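Long-range contact in phosphoserine aminotransferase (PDB 1W23), which catalyses the reversible, pyridoxal-phosphate-dependent transfer of an amino group from glutamate to 3-phosphohydroxypyruvate, making phosphoserine for serine biosynthesis: residues Leu57-Tyr67 and Ile177-Gly188. Numbering follows the deposited sequence.
Sequences LRELLQIPNDY and ILSRPLKVNQFG
From Leu61 to Tyr67 the end of helix 44-61 and the turn behind it run alongside Leu182-Gly188 in the same direction, Leu61 matching Leu182 and Ile63 matching Val184, the latter CA atoms 6.0 Å apart. The helix closes in a Schellman motif, with Gln62 at positive phi and Ile63 N bonded to Arg58 O; a type I turn, Pro64-Tyr67, then leads into strand 67-72. Between the backbones, water bridges replace direct bonds: one water accepts from Val184 N, 3.0 Å away, and lies within hydrogen-bonding distance of Gln62 O and Leu182 O; a second accepts from Leu182 N and gives a weak bond to Leu61 O.

The leucines of the helix end, apolar and branched at their tips, pack against Leu178 across the gap. Leu178 crosses Leu60 at about a right angle, and its CD1 lies 3.8 Å from CD2 of Leu61, whose same methyl also meets Leu182 CB. Branched Val184 has a use for each methyl. CG2 faces Leu61 and Ile63; CG1, anti to the backbone N (chi1 168°), touches Pro64 CD and sits over one face of the Tyr67 ring, 4.0 Å from its centroid, a CH-pi contact. Tyrosine suits the place because it offers an apolar face to Val184 and a hydroxyl to Phe187 O: OH donates at 2.6 Å, Phe187 O lying at the ring edge, near its plane, and the C=O...OH angle an open 160°. A further water donates to both Tyr67 OH and Asn185 O. Arg58 NH2 bonds Tyr67 O at 2.9 Å, tying helix to turn.

Leu251 of helix 241-256 packs on Leu57, Leu60 and Leu178; Ile207 of strand 204-209 backs Leu61, Ile63 and Tyr67. The contact thus packs a helix end onto the loop joining strands 169-172, which carries cofactor-binding Asp172, and 189-193 in the seven-stranded mixed sheet of this fold type I enzyme's large domain: apolar packing supplies the bulk, one short hydrogen bond serves the carbonyl of buried Phe187, and waters link backbone polar groups along the seam.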
loop_
_atom_site.group_PDB
_atom_site.type_symbol
_atom_site.label_atom_id
_atom_site.label_comp_id
_atom_site.label_asym_id
_atom_site.label_seq_id
_atom_site.Cartn_x
_atom_site.Cartn_y
_atom_site.Cartn_z
ATOM N N LEU A 57 11.495 13.738 -7.766
ATOM C CA LEU A 57 12.319 13.494 -6.591
ATOM C C LEU A 57 13.820 13.678 -6.863
ATOM O O LEU A 57 14.561 14.261 -6.085
ATOM C CB LEU A 57 12.096 12.047 -6.084
ATOM C CG LEU A 57 10.943 11.869 -5.128
ATOM C CD1 LEU A 57 10.429 10.434 -5.041
ATOM C CD2 LEU A 57 11.359 12.337 -3.733
ATOM N N ARG A 58 14.216 13.182 -8.045
ATOM C CA ARG A 58 15.609 13.270 -8.450
ATOM C C ARG A 58 16.081 14.689 -8.566
ATOM O O ARG A 58 17.150 15.051 -8.101
ATOM C CB ARG A 58 15.757 12.543 -9.765
ATOM C CG ARG A 58 17.137 12.485 -10.296
ATOM C CD ARG A 58 17.304 11.464 -11.443
ATOM N NE ARG A 58 16.905 10.076 -11.076
ATOM C CZ ARG A 58 17.744 9.268 -10.409
ATOM N NH1 ARG A 58 18.984 9.527 -10.024
ATOM N NH2 ARG A 58 17.344 8.019 -10.098
ATOM N N GLU A 59 15.255 15.527 -9.211
ATOM C CA GLU A 59 15.580 16.952 -9.364
ATOM C C GLU A 59 15.579 17.634 -7.997
ATOM O O GLU A 59 16.483 18.436 -7.687
ATOM C CB GLU A 59 14.549 17.639 -10.306
ATOM C CG GLU A 59 14.678 19.109 -10.489
ATOM C CD GLU A 59 13.596 19.748 -11.360
ATOM O OE1 GLU A 59 12.646 19.049 -11.803
ATOM O OE2 GLU A 59 13.735 20.974 -11.459
ATOM N N LEU A 60 14.550 17.409 -7.180
ATOM C CA LEU A 60 14.362 18.158 -5.965
ATOM C C LEU A 60 15.417 17.845 -4.943
ATOM O O LEU A 60 15.837 18.773 -4.221
ATOM C CB LEU A 60 12.956 17.913 -5.410
ATOM C CG LEU A 60 11.840 18.561 -6.174
ATOM C CD1 LEU A 60 10.480 17.974 -5.770
ATOM C CD2 LEU A 60 11.844 20.072 -5.971
ATOM N N LEU A 61 15.830 16.601 -4.833
ATOM C CA LEU A 61 16.849 16.193 -3.854
ATOM C C LEU A 61 18.240 16.094 -4.486
ATOM O O LEU A 61 19.186 15.808 -3.767
ATOM C CB LEU A 61 16.455 14.901 -3.171
ATOM C CG LEU A 61 15.329 14.963 -2.178
ATOM C CD1 LEU A 61 14.951 13.559 -1.756
ATOM C CD2 LEU A 61 15.711 15.788 -0.937
ATOM N N GLN A 62 18.348 16.374 -5.790
ATOM C CA GLN A 62 19.638 16.209 -6.476
ATOM C C GLN A 62 20.219 14.811 -6.258
ATOM O O GLN A 62 21.329 14.626 -5.809
ATOM C CB GLN A 62 20.635 17.330 -6.083
ATOM C CG GLN A 62 20.142 18.703 -6.533
ATOM C CD GLN A 62 21.098 19.831 -6.174
ATOM O OE1 GLN A 62 20.816 20.710 -5.360
ATOM N NE2 GLN A 62 22.259 19.812 -6.807
ATOM N N ILE A 63 19.394 13.813 -6.575
ATOM C CA ILE A 63 19.793 12.417 -6.429
ATOM C C ILE A 63 20.764 12.005 -7.539
ATOM O O ILE A 63 20.409 12.188 -8.719
ATOM C CB ILE A 63 18.556 11.495 -6.405
ATOM C CG1 ILE A 63 17.602 11.896 -5.287
ATOM C CG2 ILE A 63 18.989 10.042 -6.347
ATOM C CD1 ILE A 63 16.302 11.105 -5.241
ATOM N N PRO A 64 21.949 11.529 -7.214
ATOM C CA PRO A 64 22.894 11.172 -8.290
ATOM C C PRO A 64 22.412 9.997 -9.138
ATOM O O PRO A 64 21.587 9.180 -8.766
ATOM C CB PRO A 64 24.159 10.792 -7.531
ATOM C CG PRO A 64 24.034 11.422 -6.177
ATOM C CD PRO A 64 22.571 11.368 -5.883
ATOM N N ASN A 65 23.001 9.905 -10.337
ATOM C CA ASN A 65 22.597 8.949 -11.370
ATOM C C ASN A 65 22.876 7.498 -11.041
ATOM O O ASN A 65 22.294 6.607 -11.667
ATOM C CB ASN A 65 23.323 9.290 -12.709
ATOM C CG ASN A 65 22.488 10.255 -13.494
ATOM O OD1 ASN A 65 21.377 10.582 -13.034
ATOM N ND2 ASN A 65 23.051 10.669 -14.622
ATOM N N ASP A 66 23.730 7.259 -10.014
ATOM C CA ASP A 66 24.019 5.888 -9.576
ATOM C C ASP A 66 23.108 5.448 -8.436
ATOM O O ASP A 66 23.313 4.388 -7.868
ATOM C CB ASP A 66 25.506 5.742 -9.248
ATOM C CG ASP A 66 26.030 6.618 -8.157
ATOM O OD1 ASP A 66 25.572 7.735 -7.909
ATOM O OD2 ASP A 66 26.993 6.249 -7.473
ATOM N N TYR A 67 22.051 6.220 -8.157
ATOM C CA TYR A 67 20.975 5.830 -7.214
ATOM C C TYR A 67 19.693 5.627 -7.995
ATOM O O TYR A 67 19.468 6.303 -9.019
ATOM C CB TYR A 67 20.719 6.913 -6.153
ATOM C CG TYR A 67 21.815 7.097 -5.160
ATOM C CD1 TYR A 67 23.050 7.650 -5.496
ATOM C CD2 TYR A 67 21.640 6.736 -3.831
ATOM C CE1 TYR A 67 24.046 7.818 -4.547
ATOM C CE2 TYR A 67 22.623 6.907 -2.892
ATOM C CZ TYR A 67 23.831 7.451 -3.254
ATOM O OH TYR A 67 24.859 7.620 -2.352
ATOM N N ILE A 177 11.999 13.847 5.294
ATOM C CA ILE A 177 12.505 13.816 3.900
ATOM C C ILE A 177 11.926 14.992 3.100
ATOM O O ILE A 177 10.756 15.303 3.148
ATOM C CB ILE A 177 12.152 12.483 3.230
ATOM C CG1 ILE A 177 12.842 12.332 1.887
ATOM C CG2 ILE A 177 10.633 12.242 3.172
ATOM C CD1 ILE A 177 12.836 10.932 1.300
ATOM N N LEU A 178 12.809 15.615 2.332
ATOM C CA LEU A 178 12.419 16.729 1.434
ATOM C C LEU A 178 11.761 17.879 2.161
ATOM O O LEU A 178 10.952 18.620 1.633
ATOM C CB LEU A 178 11.605 16.226 0.238
ATOM C CG LEU A 178 11.452 17.125 -0.963
ATOM C CD1 LEU A 178 12.614 18.006 -1.294
ATOM C CD2 LEU A 178 11.011 16.286 -2.182
ATOM N N SER A 179 12.278 18.118 3.394
ATOM C CA SER A 179 11.980 19.342 4.141
ATOM C C SER A 179 13.104 20.383 4.060
ATOM O O SER A 179 12.961 21.468 4.611
ATOM C CB SER A 179 11.721 19.012 5.604
ATOM O OG SER A 179 12.864 18.456 6.226
ATOM N N ARG A 180 14.177 20.001 3.395
ATOM C CA ARG A 180 15.422 20.766 3.304
ATOM C C ARG A 180 16.307 20.098 2.287
ATOM O O ARG A 180 16.110 18.931 1.952
ATOM C CB ARG A 180 16.109 20.854 4.679
ATOM C CG ARG A 180 16.317 19.498 5.338
ATOM C CD ARG A 180 16.807 19.652 6.774
ATOM N NE ARG A 180 16.923 18.294 7.353
ATOM C CZ ARG A 180 17.568 18.030 8.493
ATOM N NH1 ARG A 180 18.129 18.995 9.242
ATOM N NH2 ARG A 180 17.677 16.749 8.910
ATOM N N PRO A 181 17.353 20.791 1.824
ATOM C CA PRO A 181 18.319 20.108 0.946
ATOM C C PRO A 181 19.012 18.957 1.657
ATOM O O PRO A 181 19.178 18.974 2.875
ATOM C CB PRO A 181 19.306 21.235 0.564
ATOM C CG PRO A 181 18.496 22.496 0.731
ATOM C CD PRO A 181 17.682 22.203 2.004
ATOM N N LEU A 182 19.462 17.997 0.863
ATOM C CA LEU A 182 20.141 16.808 1.345
ATOM C C LEU A 182 21.284 16.450 0.418
ATOM O O LEU A 182 21.046 16.428 -0.772
ATOM C CB LEU A 182 19.067 15.722 1.379
ATOM C CG LEU A 182 19.401 14.355 1.905
ATOM C CD1 LEU A 182 19.876 14.368 3.327
ATOM C CD2 LEU A 182 18.167 13.427 1.822
ATOM N N LYS A 183 22.403 16.035 0.950
ATOM C CA LYS A 183 23.533 15.449 0.220
ATOM C C LYS A 183 23.330 13.932 0.195
ATOM O O LYS A 183 23.771 13.231 1.123
ATOM C CB LYS A 183 24.859 15.767 0.899
ATOM C CG LYS A 183 26.142 15.202 0.309
ATOM C CD LYS A 183 27.443 15.829 0.881
ATOM C CE LYS A 183 28.653 14.934 1.048
ATOM N NZ LYS A 183 29.511 15.278 2.220
ATOM N N VAL A 184 22.612 13.462 -0.834
ATOM C CA VAL A 184 22.220 12.049 -0.921
ATOM C C VAL A 184 23.446 11.141 -0.936
ATOM O O VAL A 184 23.375 10.027 -0.417
ATOM C CB VAL A 184 21.280 11.882 -2.109
ATOM C CG1 VAL A 184 21.050 10.435 -2.454
ATOM C CG2 VAL A 184 19.957 12.591 -1.860
ATOM N N ASN A 185 24.564 11.627 -1.544
ATOM C CA ASN A 185 25.720 10.744 -1.627
ATOM C C ASN A 185 26.360 10.431 -0.288
ATOM O O ASN A 185 27.276 9.593 -0.254
ATOM C CB ASN A 185 26.672 11.289 -2.665
ATOM C CG ASN A 185 27.410 12.487 -2.262
ATOM O OD1 ASN A 185 27.414 12.923 -1.124
ATOM N ND2 ASN A 185 28.054 12.956 -3.329
ATOM N N GLN A 186 25.918 11.019 0.832
ATOM C CA GLN A 186 26.378 10.548 2.140
ATOM C C GLN A 186 25.802 9.195 2.494
ATOM O O GLN A 186 26.273 8.566 3.491
ATOM C CB GLN A 186 25.990 11.575 3.234
ATOM C CG GLN A 186 26.693 12.902 3.177
ATOM C CD GLN A 186 26.496 13.796 4.409
ATOM O OE1 GLN A 186 25.496 14.465 4.603
ATOM N NE2 GLN A 186 27.472 13.791 5.314
ATOM N N PHE A 187 24.755 8.729 1.802
ATOM C CA PHE A 187 23.962 7.576 2.198
ATOM C C PHE A 187 24.059 6.437 1.202
ATOM O O PHE A 187 24.080 6.659 -0.015
ATOM C CB PHE A 187 22.477 7.983 2.283
ATOM C CG PHE A 187 22.268 9.055 3.358
ATOM C CD1 PHE A 187 22.360 10.406 3.052
ATOM C CD2 PHE A 187 22.002 8.724 4.672
ATOM C CE1 PHE A 187 22.208 11.368 4.047
ATOM C CE2 PHE A 187 21.879 9.656 5.651
ATOM C CZ PHE A 187 21.980 10.997 5.358
ATOM N N GLY A 188 23.994 5.225 1.717
ATOM C CA GLY A 188 23.734 4.074 0.885
ATOM C C GLY A 188 22.271 3.844 0.575
ATOM O O GLY A 188 21.917 3.326 -0.488
HETATM O O HOH W 1 19.065 18.311 -1.970
HETATM O O HOH W 2 22.069 15.359 -3.148
HETATM O O HOH W 3 27.779 7.127 -1.429
#